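Local coordinates for uncharacterized protein (Peptoclostridium difficile 630, PDB 4YCS) that is of unknown function but, as a putative lipoprotein related to PnrA-like substrate-binding proteins of ABC transporters, probably binds a small solute for uptake, at residues P79-A84 with K101-I106; I13-G18 with G73-K78. All coordinates share one frame; numbering follows the deposited sequence.

In the fold
Contacts 1 and 2 follow one another along the chain and share helix 77-84, the helix that links parallel strands 68-72 and 91-95 in a beta-alpha-beta crossover of a five-strand sheet of the periplasmic-binding-protein type. Contact 2 (13-18 with 73-78) joins the start of that helix, just past strand 68-72, to the C-terminal end of neighbouring strand 8-15. Contact 1 (79-84 with 101-106) joins its last turns to the loop leading into edge strand 106-109. Their centres lie about 15 Å apart. In related binding proteins the C-terminal ends of such strands face the ligand cleft, which would put contact 2 on the cleft side and contact 1 toward the opposite, N-terminal ends of the strands.

Contact 1 (P79-A84 with K101-I106)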
ATOM      1  N   PRO A  79       9.832   1.498  -8.009  1.00 45.96           N
ATOM      2  CA  PRO A  79       8.704   1.794  -8.900  1.00 43.68           C
ATOM      3  C   PRO A  79       7.654   2.701  -8.270  1.00 43.76           C
ATOM      4  O   PRO A  79       7.027   3.462  -8.981  1.00 43.91           O
ATOM      5  CB  PRO A  79       8.123   0.422  -9.230  1.00 44.98           C
ATOM      6  CG  PRO A  79       8.652  -0.471  -8.181  1.00 47.19           C
ATOM      7  CD  PRO A  79       9.993   0.056  -7.797  1.00 43.60           C
ATOM      8  N   LEU A  80       7.513   2.655  -6.953  1.00 42.64           N
ATOM      9  CA  LEU A  80       6.561   3.522  -6.247  1.00 40.38           C
ATOM     10  C   LEU A  80       7.027   4.959  -6.194  1.00 41.11           C
ATOM     11  O   LEU A  80       6.228   5.880  -6.377  1.00 41.12           O
ATOM     12  CB  LEU A  80       6.299   3.019  -4.834  1.00 40.24           C
ATOM     13  CG  LEU A  80       5.293   3.812  -3.990  1.00 40.90           C
ATOM     14  CD1 LEU A  80       3.876   3.510  -4.486  1.00 40.83           C
ATOM     15  CD2 LEU A  80       5.451   3.472  -2.505  1.00 40.96           C
ATOM     16  N   GLU A  81       8.300   5.177  -5.916  1.00 45.06           N
ATOM     17  CA  GLU A  81       8.850   6.533  -5.908  1.00 45.61           C
ATOM     18  C   GLU A  81       8.691   7.210  -7.273  1.00 45.79           C
ATOM     19  O   GLU A  81       8.271   8.366  -7.363  1.00 47.65           O
ATOM     20  CB  GLU A  81      10.311   6.503  -5.514  1.00 51.73           C
ATOM     21  CG  GLU A  81      10.921   7.893  -5.428  1.00 60.36           C
ATOM     22  CD  GLU A  81      12.294   7.930  -4.773  1.00 71.77           C
ATOM     23  OE1 GLU A  81      12.996   6.880  -4.730  1.00 70.30           O
ATOM     24  OE2 GLU A  81      12.663   9.035  -4.303  1.00 77.19           O
HETATM   25  N   MSE A  82       9.019   6.479  -8.328  1.00 46.64           N
HETATM   26  CA  MSE A  82       8.837   6.939  -9.717  1.00 50.23           C
HETATM   27  C   MSE A  82       7.410   7.373 -10.027  1.00 46.55           C
HETATM   28  O   MSE A  82       7.194   8.424 -10.643  1.00 43.86           O
HETATM   29  CB  MSE A  82       9.226   5.785 -10.653  1.00 55.33           C
HETATM   30  CG  MSE A  82       9.295   6.177 -12.136  1.00 68.65           C
HETATM   31 SE   MSE A  82       9.408   4.569 -13.309  0.77 88.61          SE
HETATM   32  CE  MSE A  82       7.668   4.843 -14.217  1.00 83.38           C
ATOM     33  N   VAL A  83       6.419   6.558  -9.639  1.00 40.31           N
ATOM     34  CA  VAL A  83       5.041   6.844 -10.000  1.00 39.27           C
ATOM     35  C   VAL A  83       4.448   7.945  -9.095  1.00 36.38           C
ATOM     36  O   VAL A  83       3.671   8.766  -9.521  1.00 35.72           O
ATOM     37  CB  VAL A  83       4.209   5.562  -9.973  1.00 39.02           C
ATOM     38  CG1 VAL A  83       2.731   5.865 -10.227  1.00 40.43           C
ATOM     39  CG2 VAL A  83       4.729   4.568 -11.002  1.00 40.24           C
ATOM     40  N   ALA A  84       4.826   7.949  -7.836  1.00 36.05           N
ATOM     41  CA  ALA A  84       4.358   8.950  -6.918  1.00 37.94           C
ATOM     42  C   ALA A  84       4.705  10.386  -7.323  1.00 40.64           C
ATOM     43  O   ALA A  84       3.970  11.318  -6.971  1.00 42.01           O
ATOM     44  CB  ALA A  84       4.898   8.660  -5.529  1.00 39.63           C
ATOM     45  N   LYS A 101      15.251  10.099   1.752  1.00 77.26           N
ATOM     46  CA  LYS A 101      14.551  11.349   1.527  1.00 76.70           C
ATOM     47  C   LYS A 101      13.070  11.022   1.200  1.00 68.87           C
ATOM     48  O   LYS A 101      12.693  10.827   0.041  1.00 65.19           O
ATOM     49  CB  LYS A 101      15.256  12.182   0.437  1.00 84.82           C
ATOM     50  CG  LYS A 101      15.714  11.408  -0.798  1.00 93.50           C
ATOM     51  CD  LYS A 101      16.649  12.222  -1.688  1.00101.82           C
ATOM     52  CE  LYS A 101      18.115  11.950  -1.370  1.00107.44           C
ATOM     53  NZ  LYS A 101      19.022  12.652  -2.317  1.00111.58           N
ATOM     54  N   GLN A 102      12.257  10.969   2.255  1.00 64.07           N
ATOM     55  CA  GLN A 102      10.836  10.568   2.187  1.00 63.04           C
ATOM     56  C   GLN A 102       9.945  11.443   1.288  1.00 59.59           C
ATOM     57  O   GLN A 102       9.727  12.607   1.577  1.00 60.10           O
ATOM     58  CB  GLN A 102      10.215  10.515   3.599  1.00 59.90           C
ATOM     59  CG  GLN A 102       8.904   9.714   3.683  1.00 60.21           C
ATOM     60  CD  GLN A 102       9.095   8.202   3.546  1.00 61.21           C
ATOM     61  OE1 GLN A 102      10.168   7.681   3.786  1.00 63.63           O
ATOM     62  NE2 GLN A 102       8.042   7.501   3.172  1.00 57.97           N
ATOM     63  N   PRO A 103       9.373  10.858   0.226  1.00 58.98           N
ATOM     64  CA  PRO A 103       8.447  11.641  -0.602  1.00 57.84           C
ATOM     65  C   PRO A 103       7.197  12.092   0.174  1.00 55.82           C
ATOM     66  O   PRO A 103       6.698  11.370   1.039  1.00 57.57           O
ATOM     67  CB  PRO A 103       8.114  10.694  -1.760  1.00 57.98           C
ATOM     68  CG  PRO A 103       9.206   9.671  -1.749  1.00 58.53           C
ATOM     69  CD  PRO A 103       9.598   9.514  -0.319  1.00 58.34           C
ATOM     70  N   SER A 104       6.735  13.298  -0.106  1.00 52.20           N
ATOM     71  CA  SER A 104       5.676  13.927   0.669  1.00 53.55           C
ATOM     72  C   SER A 104       4.336  13.147   0.615  1.00 50.76           C
ATOM     73  O   SER A 104       3.509  13.294   1.521  1.00 50.04           O
ATOM     74  CB  SER A 104       5.456  15.370   0.182  1.00 54.36           C
ATOM     75  OG  SER A 104       5.124  15.397  -1.190  1.00 56.80           O
ATOM     76  N   ASN A 105       4.120  12.362  -0.447  1.00 46.10           N
ATOM     77  CA  ASN A 105       2.867  11.593  -0.598  1.00 42.95           C
ATOM     78  C   ASN A 105       3.031  10.102  -0.280  1.00 42.30           C
ATOM     79  O   ASN A 105       2.156   9.295  -0.623  1.00 40.04           O
ATOM     80  CB  ASN A 105       2.215  11.818  -1.994  1.00 40.20           C
ATOM     81  CG  ASN A 105       3.102  11.420  -3.150  1.00 40.65           C
ATOM     82  OD1 ASN A 105       4.276  11.116  -2.996  1.00 41.86           O
ATOM     83  ND2 ASN A 105       2.534  11.422  -4.318  1.00 42.55           N
ATOM     84  N   ILE A 106       4.145   9.729   0.357  1.00 41.34           N
ATOM     85  CA  ILE A 106       4.382   8.332   0.690  1.00 44.64           C
ATOM     86  C   ILE A 106       4.649   8.180   2.171  1.00 46.08           C
ATOM     87  O   ILE A 106       5.595   8.751   2.693  1.00 50.09           O
ATOM     88  CB  ILE A 106       5.532   7.682  -0.111  1.00 44.01           C
ATOM     89  CG1 ILE A 106       5.279   7.768  -1.615  1.00 45.00           C
ATOM     90  CG2 ILE A 106       5.712   6.249   0.325  1.00 44.99           C
ATOM     91  CD1 ILE A 106       6.319   7.070  -2.500  1.00 45.24           C
TER
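Leu80 and Ile106 reach toward each other tip to tip, and Ala84 closes on the same isoleucine from one turn further along the helix. Leu80 CD2 lies 3.7 Å from Ile106 CD1, and Ala84 CB stands equally near that methyl, also at 3.7 Å. Ile106 CD1 thus fits between the two helical side chains; the chain beyond CB is extended (chi2 -176°), which carries CD1 away from its own backbone. The second branch, Ile106 CG2, meets Leu80 CD2 more loosely at 4.0 Å. Beside this apolar group sits the one polar link across the contact. Asn105 ND2 donates to Ala84 O at 3.0 Å, nearly straight at 160°, with the acceptor close to the plane of the asparagine amide. The same amide lays OD1 against Ala84 CB at 3.6 Å, so its two ends touch the same residue in different ways. Ala84 is the last residue of helix 77-84, and a side chain meets its carbonyl. In this Rossmann-like parallel sheet the helix packs on strand 91-95, where Phe92 touches both Ala84 and Asn105, while the segment 101-106 turns through a type I beta turn, Pro103 to Ile106, into edge strand 106-109. Just before the turn, Gln102 donates NE2 to Ile106 O at 2.8 Å, from well above the carbonyl plane. Toward solvent the packing slackens: partly exposed Glu81 extends its side chain past the proline ring, and its OE2 comes no nearer than 4.3 Å to Pro103 CG, without a hydrogen bond across the two segments. Tyr99, earlier in the same loop, touches Leu80, Glu81 and Ile106 together.

Contact 2 (I13-G18 with G73-K78); sequences ILDIEG and GARFAK
Asp15 carries CG anti to its backbone N (chi1 178°), and Arg75 carries CG beside its own N (chi1 -71°); bends at chi2 and chi3 then turn the arginine chain. Carboxylate and guanidinium meet side-on. Arg75 NE donates to Asp15 OD2 at 2.7 Å and Arg75 NH2 to Asp15 OD1 at 2.8 Å. Both bonds are almost straight and reach the syn sides of the oxygens from somewhat out of the carboxylate plane, fixing the arginine head. Glu17 OE1 adds a salt bridge to Arg75 NH2 at 3.1 Å, approaching the guanidinium obliquely, and completes a network in which two acids share one arginine. The network ties the end of strand 8-15 and the loop after it to the 3-10 turn at 74-76 that follows strand 68-72, at the C-terminal edge of the sheet, the side that carries the ligand cleft in periplasmic binding proteins. Deeper in the protein, Phe76 packs against strand 8-15. Ile13 CG2 lies over one ring face, offset toward the rim, and Ile13 CG1 touches Phe76 CZ at 3.7 Å. At the ring edge, Phe76 CE2 comes within 3.6 Å of Asp15 N. The ring of Phe54, from helix 54-62, meets that of Phe76 with the planes about 30° apart.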
ATOM      1  N   ILE A  13      -1.297  -3.491  -3.275  1.00 30.01           N
ATOM      2  CA  ILE A  13      -0.498  -4.236  -4.275  1.00 31.55           C
ATOM      3  C   ILE A  13       0.592  -5.038  -3.499  1.00 32.67           C
ATOM      4  O   ILE A  13       1.308  -4.495  -2.668  1.00 32.62           O
ATOM      5  CB  ILE A  13       0.057  -3.335  -5.408  1.00 33.19           C
ATOM      6  CG1 ILE A  13       0.888  -4.148  -6.399  1.00 36.08           C
ATOM      7  CG2 ILE A  13       0.903  -2.201  -4.876  1.00 33.63           C
ATOM      8  CD1 ILE A  13       1.132  -3.439  -7.707  1.00 38.14           C
ATOM      9  N   LEU A  14       0.655  -6.333  -3.756  1.00 34.35           N
ATOM     10  CA  LEU A  14       1.583  -7.247  -3.067  1.00 37.01           C
ATOM     11  C   LEU A  14       2.549  -7.995  -3.995  1.00 38.57           C
ATOM     12  O   LEU A  14       2.217  -8.349  -5.108  1.00 38.58           O
ATOM     13  CB  LEU A  14       0.793  -8.279  -2.280  1.00 39.04           C
ATOM     14  CG  LEU A  14      -0.237  -7.654  -1.346  1.00 41.27           C
ATOM     15  CD1 LEU A  14      -1.617  -7.814  -1.951  1.00 43.54           C
ATOM     16  CD2 LEU A  14      -0.182  -8.262   0.039  1.00 41.51           C
ATOM     17  N   ASP A  15       3.764  -8.181  -3.496  1.00 42.70           N
ATOM     18  CA  ASP A  15       4.826  -8.926  -4.175  1.00 42.27           C
ATOM     19  C   ASP A  15       4.678 -10.370  -3.712  1.00 44.04           C
ATOM     20  O   ASP A  15       4.850 -10.663  -2.529  1.00 43.52           O
ATOM     21  CB  ASP A  15       6.153  -8.339  -3.725  1.00 44.80           C
ATOM     22  CG  ASP A  15       7.382  -9.060  -4.315  1.00 46.94           C
ATOM     23  OD1 ASP A  15       7.218  -9.975  -5.162  1.00 47.61           O
ATOM     24  OD2 ASP A  15       8.513  -8.645  -3.929  1.00 50.69           O
ATOM     25  N   ILE A  16       4.309 -11.262  -4.629  1.00 47.99           N
ATOM     26  CA  ILE A  16       4.092 -12.683  -4.290  1.00 51.49           C
ATOM     27  C   ILE A  16       5.127 -13.661  -4.885  1.00 55.62           C
ATOM     28  O   ILE A  16       4.859 -14.851  -4.962  1.00 57.33           O
ATOM     29  CB  ILE A  16       2.672 -13.163  -4.653  1.00 49.99           C
ATOM     30  CG1 ILE A  16       2.384 -13.057  -6.166  1.00 49.50           C
ATOM     31  CG2 ILE A  16       1.678 -12.415  -3.784  1.00 50.58           C
ATOM     32  CD1 ILE A  16       1.131 -13.803  -6.603  1.00 51.70           C
ATOM     33  N   GLU A  17       6.295 -13.166  -5.296  1.00 58.86           N
ATOM     34  CA  GLU A  17       7.383 -14.052  -5.742  1.00 62.86           C
ATOM     35  C   GLU A  17       8.010 -14.772  -4.547  1.00 65.22           C
ATOM     36  O   GLU A  17       8.444 -14.142  -3.578  1.00 66.51           O
ATOM     37  CB  GLU A  17       8.462 -13.283  -6.499  1.00 68.05           C
ATOM     38  CG  GLU A  17       9.545 -14.191  -7.083  1.00 75.04           C
ATOM     39  CD  GLU A  17      10.398 -13.511  -8.136  1.00 78.65           C
ATOM     40  OE1 GLU A  17      10.810 -12.364  -7.918  1.00 77.08           O
ATOM     41  OE2 GLU A  17      10.667 -14.132  -9.181  1.00 83.09           O
ATOM     42  N   GLY A  18       8.055 -16.096  -4.615  1.00 68.25           N
ATOM     43  CA  GLY A  18       8.598 -16.887  -3.534  1.00 69.76           C
ATOM     44  C   GLY A  18       7.627 -16.997  -2.382  1.00 69.11           C
ATOM     45  O   GLY A  18       6.429 -16.828  -2.558  1.00 67.71           O
ATOM     46  N   GLY A  73       6.085  -4.413   0.573  1.00 45.31           N
ATOM     47  CA  GLY A  73       7.422  -5.006   0.350  1.00 44.34           C
ATOM     48  C   GLY A  73       8.424  -4.009  -0.190  1.00 45.57           C
ATOM     49  O   GLY A  73       8.062  -3.095  -0.902  1.00 41.73           O
ATOM     50  N   ALA A  74       9.698  -4.218   0.158  1.00 46.15           N
ATOM     51  CA  ALA A  74      10.797  -3.351  -0.247  1.00 46.04           C
ATOM     52  C   ALA A  74      11.025  -3.375  -1.757  1.00 43.32           C
ATOM     53  O   ALA A  74      11.566  -2.420  -2.303  1.00 43.69           O
ATOM     54  CB  ALA A  74      12.083  -3.758   0.473  1.00 49.60           C
ATOM     55  N   ARG A  75      10.601  -4.426  -2.446  1.00 41.90           N
ATOM     56  CA  ARG A  75      10.757  -4.441  -3.908  1.00 44.57           C
ATOM     57  C   ARG A  75       9.917  -3.372  -4.623  1.00 43.48           C
ATOM     58  O   ARG A  75      10.191  -3.062  -5.788  1.00 43.09           O
ATOM     59  CB  ARG A  75      10.458  -5.807  -4.496  1.00 47.16           C
ATOM     60  CG  ARG A  75      11.528  -6.850  -4.182  1.00 52.24           C
ATOM     61  CD  ARG A  75      11.732  -7.800  -5.349  1.00 54.86           C
ATOM     62  NE  ARG A  75      10.517  -8.536  -5.710  1.00 54.93           N
ATOM     63  CZ  ARG A  75      10.366  -9.224  -6.840  1.00 58.38           C
ATOM     64  NH1 ARG A  75      11.362  -9.282  -7.711  1.00 58.67           N
ATOM     65  NH2 ARG A  75       9.225  -9.862  -7.109  1.00 56.26           N
ATOM     66  N   PHE A  76       8.926  -2.783  -3.943  1.00 40.55           N
ATOM     67  CA  PHE A  76       8.154  -1.667  -4.547  1.00 41.29           C
ATOM     68  C   PHE A  76       8.811  -0.288  -4.429  1.00 43.06           C
ATOM     69  O   PHE A  76       8.343   0.670  -5.083  1.00 39.71           O
ATOM     70  CB  PHE A  76       6.732  -1.607  -3.989  1.00 37.73           C
ATOM     71  CG  PHE A  76       5.891  -2.738  -4.415  1.00 37.02           C
ATOM     72  CD1 PHE A  76       5.448  -2.804  -5.715  1.00 36.45           C
ATOM     73  CD2 PHE A  76       5.567  -3.755  -3.526  1.00 36.95           C
ATOM     74  CE1 PHE A  76       4.665  -3.865  -6.117  1.00 39.01           C
ATOM     75  CE2 PHE A  76       4.766  -4.793  -3.919  1.00 40.36           C
ATOM     76  CZ  PHE A  76       4.315  -4.843  -5.214  1.00 38.98           C
ATOM     77  N   ALA A  77       9.881  -0.196  -3.631  1.00 43.07           N
ATOM     78  CA  ALA A  77      10.527   1.085  -3.308  1.00 45.97           C
ATOM     79  C   ALA A  77      10.734   1.955  -4.536  1.00 46.74           C
ATOM     80  O   ALA A  77      10.189   3.068  -4.624  1.00 44.77           O
ATOM     81  CB  ALA A  77      11.849   0.847  -2.576  1.00 48.51           C
ATOM     82  N   LYS A  78      11.479   1.435  -5.500  1.00 50.04           N
ATOM     83  CA  LYS A  78      11.832   2.216  -6.697  1.00 54.60           C
ATOM     84  C   LYS A  78      10.644   2.514  -7.648  1.00 48.07           C
ATOM     85  O   LYS A  78      10.480   3.649  -8.059  1.00 45.14           O
ATOM     86  CB  LYS A  78      13.015   1.586  -7.459  1.00 62.53           C
ATOM     87  CG  LYS A  78      14.376   1.770  -6.783  1.00 72.21           C
ATOM     88  CD  LYS A  78      14.932   3.200  -6.873  1.00 79.98           C
ATOM     89  CE  LYS A  78      16.279   3.345  -6.160  1.00 88.33           C
ATOM     90  NZ  LYS A  78      16.163   3.241  -4.675  1.00 90.86           N
TER